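Side-chain contact in probable hydrolase (Pseudomonas aeruginosa, PDB 3OM8), which is probably a hydrolase of the alpha/beta fold, perhaps hydrolysing 3-oxoadipate enol-lactone: residues Ala77-Gly80 / Glu81-Leu84. Sequence-based numbering, arbitrary orientation.
Sequences ARLG and EDVL
R78 and D82, one helical turn apart, form a salt bridge in which two guanidinium nitrogens converge on a single carboxylate oxygen. R78 NH1 lies 2.8 Å from D82 OD1 and meets it almost in line with the C-O bond, while R78 NE, 3.1 Å from D82 OD1, comes from above the carboxylate plane. Both bonds stay close to the plane of the guanidinium, although the two flat groups are turned 41° apart. The arginine reaches this position because CG stands anti to the backbone N (chi1 -177°) and the chain then bends at chi2 and chi3, a detour that its length and flexibility allow. The short side chain of D82 suits the buried end of the bridge: OD1 also pairs with R62, so two cations would probably favour its ionised form. E81 CB lies over one guanidinium face, toward its rim, 3.8 Å from R78 NH1.

All this rides on helix 76-90 of the alpha/beta hydrolase fold, which packs against helix 102-113, the helix that starts at the probable nucleophile elbow. Ordinary i to i+4 bonds hold the turns, among them L84 N to G80 O at 3.2 Å. On the tightly packed side, buried G80 adds no bulk, which probably lets the helix lie close to its surroundings, and compact V83 rests on L110. W109 touches A77 and E81, and E81 CG, near the root of its side chain, is 3.2 Å from A77 O. Only the E81 carboxylate is loosely placed: the bend at chi2 turns it off from R78, leaving OE1 5.4 Å from R78 NH1, which has E85 as a second acidic partner.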
loop_
_atom_site.group_PDB
_atom_site.type_symbol
_atom_site.label_atom_id
_atom_site.label_comp_id
_atom_site.label_asym_id
_atom_site.label_seq_id
_atom_site.Cartn_x
_atom_site.Cartn_y
_atom_site.Cartn_z
ATOM N N ALA B 77 -25.820 11.975 6.387
ATOM C CA ALA B 77 -26.917 11.547 5.530
ATOM C C ALA B 77 -27.373 12.670 4.608
ATOM O O ALA B 77 -27.692 12.439 3.441
ATOM C CB ALA B 77 -28.082 11.048 6.382
ATOM N N ARG B 78 -27.417 13.887 5.147
ATOM C CA ARG B 78 -27.814 15.061 4.376
ATOM C C ARG B 78 -26.791 15.384 3.289
ATOM O O ARG B 78 -27.164 15.760 2.182
ATOM C CB ARG B 78 -28.000 16.270 5.297
ATOM C CG ARG B 78 -28.474 17.533 4.589
ATOM C CD ARG B 78 -29.829 17.336 3.901
ATOM N NE ARG B 78 -29.689 17.339 2.449
ATOM C CZ ARG B 78 -30.695 17.227 1.588
ATOM N NH1 ARG B 78 -30.445 17.238 0.284
ATOM N NH2 ARG B 78 -31.942 17.103 2.018
ATOM N N LEU B 79 -25.505 15.251 3.607
ATOM C CA LEU B 79 -24.452 15.476 2.615
ATOM C C LEU B 79 -24.504 14.428 1.486
ATOM O O LEU B 79 -24.156 14.708 0.340
ATOM C CB LEU B 79 -23.075 15.464 3.280
ATOM C CG LEU B 79 -22.821 16.489 4.383
ATOM C CD1 LEU B 79 -21.397 16.347 4.915
ATOM C CD2 LEU B 79 -23.066 17.904 3.871
ATOM N N GLY B 80 -24.937 13.219 1.819
ATOM C CA GLY B 80 -25.114 12.180 0.823
ATOM C C GLY B 80 -26.340 12.441 -0.031
ATOM O O GLY B 80 -26.319 12.229 -1.242
ATOM N N GLU B 81 -27.413 12.910 0.601
ATOM C CA GLU B 81 -28.643 13.208 -0.121
ATOM C C GLU B 81 -28.433 14.310 -1.158
ATOM O O GLU B 81 -29.060 14.306 -2.221
ATOM C CB GLU B 81 -29.762 13.584 0.853
ATOM C CG GLU B 81 -30.353 12.395 1.586
ATOM C CD GLU B 81 -31.155 11.484 0.666
ATOM O OE1 GLU B 81 -31.758 11.991 -0.310
ATOM O OE2 GLU B 81 -31.189 10.259 0.924
ATOM N N ASP B 82 -27.545 15.250 -0.848
ATOM C CA ASP B 82 -27.185 16.294 -1.800
ATOM C C ASP B 82 -26.711 15.678 -3.127
ATOM O O ASP B 82 -27.125 16.099 -4.210
ATOM C CB ASP B 82 -26.099 17.202 -1.213
ATOM C CG ASP B 82 -26.625 18.129 -0.110
ATOM O OD1 ASP B 82 -27.857 18.179 0.133
ATOM O OD2 ASP B 82 -25.794 18.817 0.516
ATOM N N VAL B 83 -25.846 14.672 -3.040
ATOM C CA VAL B 83 -25.362 13.999 -4.243
ATOM C C VAL B 83 -26.521 13.307 -4.960
ATOM O O VAL B 83 -26.714 13.483 -6.160
ATOM C CB VAL B 83 -24.211 13.007 -3.932
ATOM C CG1 VAL B 83 -23.837 12.208 -5.171
ATOM C CG2 VAL B 83 -22.996 13.764 -3.383
ATOM N N LEU B 84 -27.315 12.550 -4.214
ATOM C CA LEU B 84 -28.447 11.856 -4.804
ATOM C C LEU B 84 -29.384 12.804 -5.545
ATOM O O LEU B 84 -29.900 12.457 -6.607
ATOM C CB LEU B 84 -29.207 11.060 -3.750
ATOM C CG LEU B 84 -28.366 9.966 -3.094
ATOM C CD1 LEU B 84 -29.210 9.161 -2.124
ATOM C CD2 LEU B 84 -27.768 9.059 -4.148
#